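Long-range contacts in arginine kinase (Anthopleura japonica, PDB 4RF6), which catalyses the transfer of a phosphoryl group from ATP to L-arginine, giving N(omega)-phospho-L-arginine and ADP: residues Arg125-Thr130 and Ala288-Lys293; Leu282-Arg287 and Leu342-Cys347; Val292-Ala297 and Tyr332-Arg337; Thr403-Ser408 and Ala428-Cys433; Tyr527-Met532 and Arg567-Asn572. All coordinates share one frame; numbering follows the deposited sequence.

Contact 1: Arg125-Thr130 and Ala288-Lys293; sequences RYIRST and ASVHVK
Ile127 holds CG2 anti to its backbone N, and Val290 does the same with CG1 (chi1 167°), so the two methyls meet at 3.6 Å between Ile127 CG2 and Val290 CG1, beside a classic beta bulge in an antiparallel strand pair. In the bulge Arg128 and Ser129 both lie opposite His291. Arg128 N donates to His291 O at 2.7 Å, almost straight at 176°, and His291 N donates to Ser129 O at 2.9 Å. The extra residue shifts the register by one, so Ile127 pairs with Val292 before the bulge and Thr130 with Val290 after it. A further bond, Lys293 N to Tyr126 O, extends the pairing beyond Ile127. Beta-branched Ile127, Thr130, Val290 and Val292 suit extended backbone and share one face, where Ile127 packs on Val355 of helix 344-370 and Thr130 on helix 246-264; Thr130 OG1 is bonded to Gly243 O. Small Ser129 and the polar ring of His291 occupy the other face of this central part of the catalytic-domain sheet, and both belong to the predicted ATP site. There Ser129 OG sits 3.4 Å from His291 CB and binds a water that donates to Ser289 O at 3.0 Å.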
# COMPACT_ATOMS: atom_id res chain seq x y z
N ARG A 125 -6.42 -2.93 -10.20
CA ARG A 125 -7.64 -2.24 -10.59
C ARG A 125 -8.75 -2.43 -9.56
O ARG A 125 -9.70 -1.63 -9.51
CB ARG A 125 -8.13 -2.74 -11.95
CG ARG A 125 -7.19 -2.47 -13.13
CD ARG A 125 -7.72 -3.12 -14.40
NE ARG A 125 -6.90 -2.81 -15.57
CZ ARG A 125 -7.12 -1.77 -16.38
NH1 ARG A 125 -8.12 -0.93 -16.14
NH2 ARG A 125 -6.33 -1.56 -17.42
N TYR A 126 -8.65 -3.48 -8.74
CA TYR A 126 -9.72 -3.82 -7.81
C TYR A 126 -9.22 -4.19 -6.41
O TYR A 126 -9.70 -3.64 -5.41
CB TYR A 126 -10.57 -4.98 -8.37
CG TYR A 126 -11.12 -4.67 -9.73
CD1 TYR A 126 -12.22 -3.84 -9.88
CD2 TYR A 126 -10.53 -5.20 -10.87
CE1 TYR A 126 -12.73 -3.54 -11.13
CE2 TYR A 126 -11.03 -4.90 -12.13
CZ TYR A 126 -12.13 -4.08 -12.25
OH TYR A 126 -12.63 -3.78 -13.49
N ILE A 127 -8.26 -5.11 -6.35
CA ILE A 127 -7.78 -5.64 -5.09
C ILE A 127 -6.68 -4.74 -4.53
O ILE A 127 -5.79 -4.29 -5.27
CB ILE A 127 -7.28 -7.10 -5.27
CG1 ILE A 127 -8.43 -8.00 -5.74
CG2 ILE A 127 -6.67 -7.63 -3.99
CD1 ILE A 127 -8.00 -9.42 -6.12
N ARG A 128 -6.74 -4.47 -3.23
CA ARG A 128 -5.81 -3.52 -2.62
C ARG A 128 -4.76 -4.21 -1.75
O ARG A 128 -3.61 -3.76 -1.69
CB ARG A 128 -6.58 -2.47 -1.81
CG ARG A 128 -7.39 -1.53 -2.70
CD ARG A 128 -8.18 -0.51 -1.89
NE ARG A 128 -8.79 0.48 -2.77
CZ ARG A 128 -9.23 1.67 -2.37
NH1 ARG A 128 -9.14 2.01 -1.09
NH2 ARG A 128 -9.77 2.50 -3.24
N SER A 129 -5.15 -5.29 -1.09
CA SER A 129 -4.23 -5.97 -0.19
C SER A 129 -4.67 -7.40 0.10
O SER A 129 -5.84 -7.74 -0.02
CB SER A 129 -4.08 -5.19 1.12
OG SER A 129 -5.33 -5.08 1.78
N THR A 130 -3.70 -8.22 0.50
CA THR A 130 -3.92 -9.64 0.76
C THR A 130 -3.18 -10.02 2.03
O THR A 130 -2.05 -9.57 2.25
CB THR A 130 -3.43 -10.48 -0.43
OG1 THR A 130 -4.20 -10.17 -1.60
CG2 THR A 130 -3.56 -11.97 -0.13
N ALA A 288 -7.79 -15.62 6.47
CA ALA A 288 -7.36 -15.08 5.19
C ALA A 288 -8.23 -13.87 4.88
O ALA A 288 -9.45 -13.92 5.08
CB ALA A 288 -7.50 -16.13 4.10
N SER A 289 -7.63 -12.80 4.36
CA SER A 289 -8.36 -11.56 4.13
C SER A 289 -7.86 -10.80 2.90
O SER A 289 -6.66 -10.58 2.76
CB SER A 289 -8.26 -10.66 5.37
OG SER A 289 -8.61 -9.32 5.07
N VAL A 290 -8.78 -10.40 2.02
CA VAL A 290 -8.46 -9.61 0.84
C VAL A 290 -9.29 -8.33 0.87
O VAL A 290 -10.51 -8.39 1.04
CB VAL A 290 -8.75 -10.40 -0.46
CG1 VAL A 290 -8.72 -9.49 -1.68
CG2 VAL A 290 -7.76 -11.54 -0.62
N HIS A 291 -8.64 -7.18 0.72
CA HIS A 291 -9.38 -5.93 0.55
C HIS A 291 -9.61 -5.66 -0.93
O HIS A 291 -8.65 -5.56 -1.71
CB HIS A 291 -8.66 -4.77 1.22
CG HIS A 291 -8.67 -4.83 2.72
ND1 HIS A 291 -8.30 -3.77 3.51
CD2 HIS A 291 -9.02 -5.83 3.56
CE1 HIS A 291 -8.41 -4.12 4.78
NE2 HIS A 291 -8.85 -5.36 4.84
N VAL A 292 -10.87 -5.55 -1.33
CA VAL A 292 -11.21 -5.42 -2.74
C VAL A 292 -12.35 -4.42 -2.94
O VAL A 292 -13.28 -4.35 -2.13
CB VAL A 292 -11.57 -6.79 -3.36
CG1 VAL A 292 -12.84 -7.36 -2.73
CG2 VAL A 292 -11.73 -6.67 -4.87
N LYS A 293 -12.26 -3.63 -4.01
CA LYS A 293 -13.26 -2.61 -4.30
C LYS A 293 -14.30 -3.15 -5.27
O LYS A 293 -14.04 -3.28 -6.46
CB LYS A 293 -12.60 -1.37 -4.89
CG LYS A 293 -13.55 -0.23 -5.22
CD LYS A 293 -12.78 1.09 -5.27
CE LYS A 293 -13.71 2.29 -5.36
NZ LYS A 293 -14.39 2.42 -6.68
O HOH W 1 -5.58 -7.78 3.28

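Contact 2: Leu282-Arg287 and Leu342-Cys347; sequences LGTGMR and LSEVQC
The CA atoms of Thr284 and Glu344 come within 5.5 Å where a type II' turn, Leu282 to Gly285, meets the first turn of helix 344-370. Gly283 suits the turn because its backbone angles (phi 79°, psi -114°) are strained for a residue with a CB. Thr284 points its methyl at the helix start, CG2 lying a tight 3.1 Å from Leu342 O, while its CB rests 3.8 Å from Glu344 CG. Its hydroxyl turns back instead: OG1 accepts from Met286 N, an ST turn. Met286 runs extended to its sulfur and then folds at chi3 (-65°), laying CE alongside the aliphatic part of Glu344, 3.5 Å from CB, and leaving SD 3.6 Å from Cys347 SG. A flexible, unbranched thioether can fill both places at once. The Glu344 carboxylate leaves this apolar patch for Asp109 N, through OE1, and for a salt bridge to Arg136, through OE2; its position in the first helical turn would also suit the helix dipole. Ser343 OG accepts from Gln346 N while Gln346 OE1 accepts from Ser343 N. The contact thus sets a beta turn, with its ST turn, against a helix start closed by a capping box, where the long helix packs on the catalytic-domain sheet.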
# COMPACT_ATOMS: atom_id res chain seq x y z
N LEU A 282 -9.40 -23.09 16.07
CA LEU A 282 -8.98 -24.47 15.83
C LEU A 282 -8.97 -24.78 14.33
O LEU A 282 -9.33 -23.93 13.51
CB LEU A 282 -9.88 -25.45 16.59
CG LEU A 282 -9.87 -25.35 18.11
CD1 LEU A 282 -10.97 -26.21 18.72
CD2 LEU A 282 -8.52 -25.76 18.68
N GLY A 283 -8.55 -25.99 13.98
CA GLY A 283 -8.53 -26.43 12.59
C GLY A 283 -7.35 -25.89 11.83
O GLY A 283 -6.20 -26.24 12.10
N THR A 284 -7.63 -25.03 10.85
CA THR A 284 -6.58 -24.36 10.09
C THR A 284 -5.94 -23.27 10.93
O THR A 284 -4.80 -22.87 10.69
CB THR A 284 -7.13 -23.69 8.84
OG1 THR A 284 -8.13 -22.73 9.22
CG2 THR A 284 -7.74 -24.73 7.90
N GLY A 285 -6.70 -22.76 11.90
CA GLY A 285 -6.25 -21.64 12.70
C GLY A 285 -6.04 -20.40 11.86
O GLY A 285 -5.30 -19.49 12.24
N MET A 286 -6.71 -20.35 10.71
CA MET A 286 -6.40 -19.36 9.69
C MET A 286 -7.43 -18.25 9.56
O MET A 286 -8.64 -18.51 9.59
CB MET A 286 -6.24 -20.05 8.32
CG MET A 286 -6.02 -19.09 7.15
SD MET A 286 -5.89 -19.96 5.58
CE MET A 286 -4.37 -20.87 5.85
N ARG A 287 -6.96 -17.01 9.44
CA ARG A 287 -7.79 -15.95 8.87
C ARG A 287 -7.13 -15.40 7.61
O ARG A 287 -6.05 -14.81 7.66
CB ARG A 287 -8.06 -14.80 9.84
CG ARG A 287 -9.04 -13.77 9.25
CD ARG A 287 -9.23 -12.53 10.12
NE ARG A 287 -10.17 -11.60 9.50
CZ ARG A 287 -9.82 -10.49 8.84
NH1 ARG A 287 -10.75 -9.71 8.31
NH2 ARG A 287 -8.54 -10.16 8.73
N LEU A 342 -12.03 -27.95 6.52
CA LEU A 342 -11.38 -27.65 5.25
C LEU A 342 -9.91 -27.38 5.52
O LEU A 342 -9.55 -26.90 6.59
CB LEU A 342 -12.03 -26.46 4.54
CG LEU A 342 -11.65 -25.04 4.95
CD1 LEU A 342 -12.26 -24.03 4.00
CD2 LEU A 342 -12.07 -24.73 6.38
N SER A 343 -9.05 -27.71 4.56
CA SER A 343 -7.62 -27.55 4.76
C SER A 343 -7.22 -26.09 4.55
O SER A 343 -8.01 -25.29 4.04
CB SER A 343 -6.85 -28.44 3.79
OG SER A 343 -7.02 -28.02 2.45
N GLU A 344 -6.00 -25.75 4.94
CA GLU A 344 -5.46 -24.42 4.69
C GLU A 344 -5.44 -24.16 3.19
O GLU A 344 -5.77 -23.06 2.73
CB GLU A 344 -4.05 -24.30 5.26
CG GLU A 344 -3.97 -24.32 6.78
CD GLU A 344 -4.00 -25.72 7.35
OE1 GLU A 344 -4.21 -26.68 6.57
OE2 GLU A 344 -3.81 -25.87 8.58
N VAL A 345 -5.05 -25.18 2.43
CA VAL A 345 -5.05 -25.11 0.97
C VAL A 345 -6.45 -24.81 0.43
O VAL A 345 -6.62 -23.96 -0.45
CB VAL A 345 -4.51 -26.41 0.34
CG1 VAL A 345 -4.99 -26.57 -1.11
CG2 VAL A 345 -3.00 -26.45 0.41
N GLN A 346 -7.44 -25.51 0.96
CA GLN A 346 -8.83 -25.33 0.53
C GLN A 346 -9.36 -23.95 0.87
O GLN A 346 -10.09 -23.33 0.08
CB GLN A 346 -9.72 -26.41 1.14
CG GLN A 346 -9.61 -27.77 0.45
CD GLN A 346 -10.46 -28.84 1.11
OE1 GLN A 346 -10.57 -28.89 2.34
NE2 GLN A 346 -11.07 -29.69 0.30
N CYS A 347 -9.00 -23.45 2.05
CA CYS A 347 -9.39 -22.11 2.46
C CYS A 347 -8.86 -21.07 1.48
O CYS A 347 -9.61 -20.19 1.02
CB CYS A 347 -8.88 -21.82 3.88
SG CYS A 347 -9.33 -20.17 4.49
O HOH W 2 -5.08 -27.62 9.67

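Contact 3: Val292-Ala297 and Tyr332-Arg337; sequences VKIPHA and YDISNR
Tyr332 and Val292 face each other as a hydrogen-bonded pair of antiparallel strands in the sheet of the catalytic domain, with both side chains on the same face. They stand beside one another rather than stacking: the Tyr332 ring presents its edge to Val292 O, and its CD1 lies 4.1 Å from Ile294 CG1. The methyl CG1 of Val292, set between the backbone N and the carbonyl carbon, leans over to Ile334, two residues along from Tyr332, and touches Ile334 CG1 at 3.6 Å. The Ile334 chain is turned at chi1 (-46°) and again at chi2 (-60°), which keeps its CD1 near this group, 4.3 Å from Ile294 CD1. Val292, Ile294 and Ile334 are branched aliphatic residues that pack together on the face of the sheet that helix 344-370 covers at Ile334, through Met351; Ile334 also packs on Ala314 of the next strand. The larger Tyr332, at the margin of the group, lies against Ala314 and remains partly exposed. After Val292 the chain soon leaves the sheet, turning at Ile294 toward the segment that begins with Pro295. The pair is held by two backbone bonds, Val292 N to Tyr332 O at 3.0 Å and Tyr332 N to Val292 O at 2.7 Å, the latter nearly straight at 169°.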
# COMPACT_ATOMS: atom_id res chain seq x y z
N VAL A 292 -10.87 -5.55 -1.33
CA VAL A 292 -11.21 -5.42 -2.74
C VAL A 292 -12.35 -4.42 -2.94
O VAL A 292 -13.28 -4.35 -2.13
CB VAL A 292 -11.57 -6.79 -3.36
CG1 VAL A 292 -12.84 -7.36 -2.73
CG2 VAL A 292 -11.73 -6.67 -4.87
N LYS A 293 -12.26 -3.63 -4.01
CA LYS A 293 -13.26 -2.61 -4.30
C LYS A 293 -14.30 -3.15 -5.27
O LYS A 293 -14.04 -3.28 -6.46
CB LYS A 293 -12.60 -1.37 -4.89
CG LYS A 293 -13.55 -0.23 -5.22
CD LYS A 293 -12.78 1.09 -5.27
CE LYS A 293 -13.71 2.29 -5.36
NZ LYS A 293 -14.39 2.42 -6.68
N ILE A 294 -15.48 -3.47 -4.74
CA ILE A 294 -16.54 -4.07 -5.54
C ILE A 294 -17.93 -3.46 -5.28
O ILE A 294 -18.86 -4.19 -4.93
CB ILE A 294 -16.57 -5.60 -5.34
CG1 ILE A 294 -16.50 -5.94 -3.85
CG2 ILE A 294 -15.41 -6.28 -6.07
CD1 ILE A 294 -16.59 -7.44 -3.54
N PRO A 295 -18.08 -2.13 -5.46
CA PRO A 295 -19.39 -1.54 -5.16
C PRO A 295 -20.49 -2.00 -6.11
O PRO A 295 -21.66 -2.00 -5.73
CB PRO A 295 -19.14 -0.03 -5.31
CG PRO A 295 -18.00 0.07 -6.25
CD PRO A 295 -17.12 -1.13 -5.96
N HIS A 296 -20.12 -2.40 -7.32
CA HIS A 296 -21.10 -2.88 -8.29
C HIS A 296 -21.55 -4.31 -8.00
O HIS A 296 -22.74 -4.63 -8.05
CB HIS A 296 -20.54 -2.81 -9.72
CG HIS A 296 -20.24 -1.42 -10.19
ND1 HIS A 296 -18.96 -0.92 -10.26
CD2 HIS A 296 -21.05 -0.43 -10.61
CE1 HIS A 296 -18.99 0.32 -10.71
NE2 HIS A 296 -20.26 0.64 -10.93
N ALA A 297 -20.58 -5.18 -7.71
CA ALA A 297 -20.87 -6.58 -7.42
C ALA A 297 -21.76 -6.73 -6.18
O ALA A 297 -22.52 -7.69 -6.05
CB ALA A 297 -19.58 -7.37 -7.25
N TYR A 332 -14.34 -3.69 0.32
CA TYR A 332 -14.80 -4.71 1.25
C TYR A 332 -13.66 -5.61 1.72
O TYR A 332 -12.73 -5.91 0.96
CB TYR A 332 -15.92 -5.55 0.62
CG TYR A 332 -17.24 -4.82 0.50
CD1 TYR A 332 -17.42 -3.83 -0.46
CD2 TYR A 332 -18.29 -5.11 1.36
CE1 TYR A 332 -18.62 -3.16 -0.57
CE2 TYR A 332 -19.50 -4.44 1.25
CZ TYR A 332 -19.65 -3.46 0.29
OH TYR A 332 -20.85 -2.79 0.18
N ASP A 333 -13.73 -6.02 2.98
CA ASP A 333 -12.81 -7.02 3.52
C ASP A 333 -13.46 -8.38 3.31
O ASP A 333 -14.46 -8.71 3.95
CB ASP A 333 -12.56 -6.76 5.01
CG ASP A 333 -11.56 -7.75 5.62
OD1 ASP A 333 -10.81 -8.40 4.88
OD2 ASP A 333 -11.54 -7.85 6.87
N ILE A 334 -12.92 -9.16 2.38
CA ILE A 334 -13.40 -10.51 2.16
C ILE A 334 -12.60 -11.45 3.05
O ILE A 334 -11.37 -11.41 3.04
CB ILE A 334 -13.25 -10.92 0.67
CG1 ILE A 334 -13.76 -9.81 -0.23
CG2 ILE A 334 -14.04 -12.20 0.39
CD1 ILE A 334 -15.22 -9.46 0.00
N SER A 335 -13.27 -12.28 3.85
CA SER A 335 -12.55 -13.20 4.73
C SER A 335 -13.23 -14.56 4.79
O SER A 335 -14.38 -14.71 4.40
CB SER A 335 -12.38 -12.60 6.14
OG SER A 335 -13.63 -12.47 6.79
N ASN A 336 -12.50 -15.57 5.28
CA ASN A 336 -13.08 -16.90 5.41
C ASN A 336 -13.98 -16.99 6.64
O ASN A 336 -13.70 -16.37 7.67
CB ASN A 336 -11.98 -17.94 5.53
CG ASN A 336 -11.04 -17.63 6.67
OD1 ASN A 336 -10.52 -16.53 6.77
ND2 ASN A 336 -10.86 -18.60 7.57
N ARG A 337 -15.05 -17.78 6.54
CA ARG A 337 -15.89 -18.01 7.71
C ARG A 337 -15.53 -19.31 8.43
O ARG A 337 -15.92 -19.51 9.57
CB ARG A 337 -17.37 -18.02 7.31
CG ARG A 337 -18.08 -16.69 7.54
CD ARG A 337 -19.58 -16.79 7.27
NE ARG A 337 -19.87 -17.05 5.86
CZ ARG A 337 -20.97 -16.65 5.23
NH1 ARG A 337 -21.89 -15.95 5.89
NH2 ARG A 337 -21.14 -16.93 3.95

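Contact 4: Thr403-Ser408 and Ala428-Cys433; sequences TAKGIS and AGDEEC
Thr403 and Asp430 reach toward each other tip to tip: Thr403 OG1 donates to Asp430 OD2 at 2.7 Å, meeting the syn lone pair of the carboxylate. The other oxygen, Asp430 OD1, accepts from Cys433 N at 3.0 Å. The Thr403 hydroxyl also accepts from Ile407 N at 3.0 Å, so one oxygen both closes its own turn and ties it to the other segment, a double role that a threonine can fill. Next to it Ala404 N donates to Glu432 OE1 at 2.9 Å in a straight bond (176°) that approaches from above the carboxylate plane; the extended Glu432 chain, with CG anti to its backbone N, carries the acid that far. A water donates to both Asp430 OD2 and Glu432 OE1. Lys405 NZ is weakly bonded to that water and to a second one that also accepts from Glu432 N; it stays 4.7 Å from Asp430 OD2, but its charge would probably ease the closeness of the two acids. The methylenes of Lys405, exposed to solvent, cross Asp430.

Farther in, the contact turns apolar. Ile407 slides past Asp430, and its CG2 lies 3.5 Å from Cys433 SG; the Cys433 side chain also touches Phe441 and Cys412. Glycine suits position 429 because a CB there would clash with Ile407 CG2, and Gly406 suits the end of the type I turn from Thr403 with its positive phi (91°). Two loops of the second repeat's N-terminal domain are thus joined through an aspartate that makes a capping bond before a helix and also takes the hydroxyl of a neighbouring turn.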
# COMPACT_ATOMS: atom_id res chain seq x y z
N THR A 403 -3.61 -1.97 -25.38
CA THR A 403 -2.16 -2.06 -25.48
C THR A 403 -1.69 -3.40 -24.94
O THR A 403 -2.45 -4.12 -24.29
CB THR A 403 -1.47 -0.93 -24.66
OG1 THR A 403 -1.52 -1.25 -23.26
CG2 THR A 403 -2.15 0.41 -24.91
N ALA A 404 -0.43 -3.74 -25.20
CA ALA A 404 0.15 -4.98 -24.69
C ALA A 404 0.09 -5.05 -23.16
O ALA A 404 0.05 -6.15 -22.59
CB ALA A 404 1.59 -5.12 -25.17
N LYS A 405 0.12 -3.89 -22.51
CA LYS A 405 0.05 -3.84 -21.04
C LYS A 405 -1.39 -3.78 -20.51
O LYS A 405 -1.61 -3.66 -19.30
CB LYS A 405 0.88 -2.67 -20.51
CG LYS A 405 2.37 -2.81 -20.81
CD LYS A 405 3.16 -1.58 -20.37
CE LYS A 405 4.65 -1.73 -20.69
NZ LYS A 405 4.92 -1.73 -22.16
N GLY A 406 -2.36 -3.87 -21.42
CA GLY A 406 -3.76 -3.96 -21.04
C GLY A 406 -4.51 -2.64 -20.91
O GLY A 406 -5.61 -2.60 -20.35
N ILE A 407 -3.93 -1.57 -21.44
CA ILE A 407 -4.54 -0.25 -21.32
C ILE A 407 -5.60 -0.02 -22.41
O ILE A 407 -5.31 -0.17 -23.60
CB ILE A 407 -3.49 0.89 -21.38
CG1 ILE A 407 -2.30 0.57 -20.47
CG2 ILE A 407 -4.11 2.22 -20.98
CD1 ILE A 407 -2.67 0.44 -18.99
N SER A 408 -6.81 0.36 -22.00
CA SER A 408 -7.86 0.67 -22.97
C SER A 408 -7.97 2.18 -23.20
O SER A 408 -7.37 2.98 -22.48
CB SER A 408 -9.21 0.13 -22.51
OG SER A 408 -9.71 0.90 -21.43
N ALA A 428 -1.95 8.87 -20.53
CA ALA A 428 -1.47 7.65 -21.19
C ALA A 428 -1.04 6.63 -20.13
O ALA A 428 -0.29 6.98 -19.22
CB ALA A 428 -0.31 7.97 -22.13
N GLY A 429 -1.49 5.39 -20.25
CA GLY A 429 -1.11 4.35 -19.31
C GLY A 429 0.24 3.75 -19.66
O GLY A 429 0.91 3.16 -18.81
N ASP A 430 0.63 3.89 -20.92
CA ASP A 430 1.93 3.41 -21.39
C ASP A 430 2.31 4.08 -22.70
O ASP A 430 1.50 4.80 -23.29
CB ASP A 430 1.95 1.87 -21.50
CG ASP A 430 0.91 1.31 -22.48
OD1 ASP A 430 0.46 2.02 -23.40
OD2 ASP A 430 0.56 0.12 -22.34
N GLU A 431 3.54 3.84 -23.16
CA GLU A 431 4.02 4.41 -24.42
C GLU A 431 3.11 4.07 -25.60
O GLU A 431 2.86 4.90 -26.47
CB GLU A 431 5.45 3.92 -24.72
CG GLU A 431 5.91 4.17 -26.18
CD GLU A 431 7.40 3.99 -26.35
OE1 GLU A 431 7.90 4.08 -27.49
OE2 GLU A 431 8.09 3.78 -25.32
N GLU A 432 2.60 2.84 -25.61
CA GLU A 432 1.81 2.35 -26.74
C GLU A 432 0.53 3.17 -26.95
O GLU A 432 0.05 3.31 -28.08
CB GLU A 432 1.47 0.87 -26.55
CG GLU A 432 0.84 0.24 -27.80
CD GLU A 432 0.63 -1.26 -27.67
OE1 GLU A 432 1.19 -1.85 -26.72
OE2 GLU A 432 -0.09 -1.83 -28.53
N CYS A 433 -0.02 3.70 -25.86
CA CYS A 433 -1.20 4.55 -25.92
C CYS A 433 -1.07 5.69 -26.93
O CYS A 433 -2.04 6.03 -27.62
CB CYS A 433 -1.51 5.13 -24.54
SG CYS A 433 -2.19 3.93 -23.37
O HOH W 3 3.96 0.72 -24.13
O HOH W 4 2.20 -1.56 -24.09

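Contact 5: Tyr527-Met532 and Arg567-Asn572; sequences YPLTGM and RGIFHN
Tyr527 and Ile569 pair tightly as antiparallel neighbours at the edge of the second repeat's sheet, with Tyr527 N donating to Ile569 O at 2.6 Å and Ile569 N to Tyr527 O at 2.8 Å. One step on, the CA atoms of Pro528 and Gly568 come within 3.9 Å; a CB on Gly568 would be tight there, and proline suits a non-hydrogen-bonded position on an outermost strand. Leu529 CD1 packs on Ile569 CD1 at 3.9 Å, and both residues also touch Phe547. The buried Arg567 guanidinium turns away to carbonyls including Lys561 O. Looser is the aromatic pair: the Tyr527 and His571 rings, tilted by 27°, are slid apart with centroids 5.7 Å from each other, and His571 NE2 lies at the edge of the Tyr527 ring, near its plane, 3.6 Å from Tyr527 CE2.

The solvent side is the type II turn from Leu529 to Met532, where exposed Gly531 takes a positive phi. Here a water accepts from Thr530 N at 3.0 Å and donates to Arg567 O, which also takes Leu529 N. On the inner side, buried His571 donates through ND1 to Asn572 O, near the imidazole plane, at 2.8 Å; ND1 therefore carries a proton, consistent with NE2 accepting the weak bond from Lys539 NZ.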
# COMPACT_ATOMS: atom_id res chain seq x y z
N TYR A 527 14.37 9.01 1.27
CA TYR A 527 13.34 8.92 2.28
C TYR A 527 12.07 8.33 1.68
O TYR A 527 11.28 9.05 1.06
CB TYR A 527 13.02 10.30 2.85
CG TYR A 527 14.20 11.01 3.47
CD1 TYR A 527 14.67 10.65 4.72
CD2 TYR A 527 14.81 12.07 2.81
CE1 TYR A 527 15.74 11.31 5.30
CE2 TYR A 527 15.88 12.74 3.38
CZ TYR A 527 16.33 12.35 4.63
OH TYR A 527 17.40 13.01 5.21
N PRO A 528 11.87 7.02 1.86
CA PRO A 528 10.63 6.41 1.37
C PRO A 528 9.45 6.97 2.15
O PRO A 528 9.60 7.28 3.33
CB PRO A 528 10.81 4.93 1.69
CG PRO A 528 11.80 4.90 2.83
CD PRO A 528 12.73 6.05 2.56
N LEU A 529 8.31 7.12 1.49
CA LEU A 529 7.09 7.55 2.18
C LEU A 529 6.56 6.45 3.08
O LEU A 529 6.06 6.72 4.18
CB LEU A 529 6.01 7.97 1.18
CG LEU A 529 5.83 9.47 0.97
CD1 LEU A 529 7.17 10.13 0.72
CD2 LEU A 529 4.88 9.75 -0.19
N THR A 530 6.69 5.21 2.62
CA THR A 530 6.23 4.05 3.37
C THR A 530 7.00 3.95 4.67
O THR A 530 8.23 3.81 4.66
CB THR A 530 6.42 2.74 2.58
OG1 THR A 530 5.64 2.79 1.38
CG2 THR A 530 5.97 1.55 3.42
N GLY A 531 6.29 4.04 5.78
CA GLY A 531 6.92 3.95 7.09
C GLY A 531 7.69 5.19 7.50
O GLY A 531 8.58 5.10 8.35
N MET A 532 7.37 6.33 6.91
CA MET A 532 8.02 7.58 7.30
C MET A 532 7.55 8.05 8.68
O MET A 532 6.34 8.08 8.94
CB MET A 532 7.77 8.68 6.27
CG MET A 532 8.37 10.04 6.64
SD MET A 532 8.20 11.29 5.36
CE MET A 532 9.08 10.51 4.00
N ARG A 567 6.81 4.94 -3.30
CA ARG A 567 7.00 6.38 -3.39
C ARG A 567 8.07 6.85 -2.42
O ARG A 567 8.16 6.35 -1.29
CB ARG A 567 5.69 7.12 -3.08
CG ARG A 567 4.70 7.22 -4.24
CD ARG A 567 4.00 5.91 -4.52
NE ARG A 567 2.94 6.06 -5.51
CZ ARG A 567 1.90 5.23 -5.64
NH1 ARG A 567 1.79 4.18 -4.83
NH2 ARG A 567 0.98 5.45 -6.56
N GLY A 568 8.88 7.81 -2.84
CA GLY A 568 9.92 8.33 -1.96
C GLY A 568 10.55 9.64 -2.40
O GLY A 568 10.26 10.17 -3.48
N ILE A 569 11.43 10.16 -1.55
CA ILE A 569 12.05 11.46 -1.75
C ILE A 569 13.56 11.38 -1.53
O ILE A 569 14.02 10.82 -0.54
CB ILE A 569 11.46 12.51 -0.79
CG1 ILE A 569 9.96 12.66 -1.02
CG2 ILE A 569 12.18 13.84 -0.94
CD1 ILE A 569 9.21 13.34 0.10
N PHE A 570 14.32 11.95 -2.46
CA PHE A 570 15.76 12.05 -2.33
C PHE A 570 16.16 13.51 -2.45
O PHE A 570 15.60 14.25 -3.28
CB PHE A 570 16.43 11.23 -3.43
CG PHE A 570 17.93 11.38 -3.49
CD1 PHE A 570 18.52 12.40 -4.23
CD2 PHE A 570 18.76 10.47 -2.83
CE1 PHE A 570 19.90 12.54 -4.28
CE2 PHE A 570 20.14 10.60 -2.88
CZ PHE A 570 20.71 11.63 -3.61
N HIS A 571 17.12 13.95 -1.64
CA HIS A 571 17.69 15.28 -1.83
C HIS A 571 19.16 15.30 -1.43
O HIS A 571 19.57 14.54 -0.55
CB HIS A 571 16.89 16.33 -1.04
CG HIS A 571 17.11 16.29 0.43
ND1 HIS A 571 18.25 16.80 1.03
CD2 HIS A 571 16.34 15.81 1.44
CE1 HIS A 571 18.17 16.63 2.34
NE2 HIS A 571 17.02 16.03 2.61
N ASN A 572 19.94 16.16 -2.07
CA ASN A 572 21.37 16.23 -1.74
C ASN A 572 21.63 17.01 -0.44
O ASN A 572 20.72 17.63 0.13
CB ASN A 572 22.18 16.81 -2.91
CG ASN A 572 21.91 18.28 -3.15
OD1 ASN A 572 20.92 18.83 -2.67
ND2 ASN A 572 22.79 18.92 -3.92
O HOH W 5 7.69 4.14 0.05

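How the contacts relate
Contacts 1, 2 and 3 belong to the first repeat and share strand 286-293: contact 1 pairs it with strand 127-136, contact 3 with strand 331-336, their centres 7 Å apart, and contact 2, about 19 Å between centres from either, joins its beginning to helix 344-370. Contact 3 is nested inside the loop that contact 2 closes; Arg287 and Asp333 link the two by a salt bridge. Contacts 4 and 5 come later in the chain, in the second repeat, 28 Å apart between centres: one in its small N-terminal domain, one at the sheet edge of its catalytic domain. Arg125 of contact 1 touches Gly406 of contact 4, so the two repeats meet there.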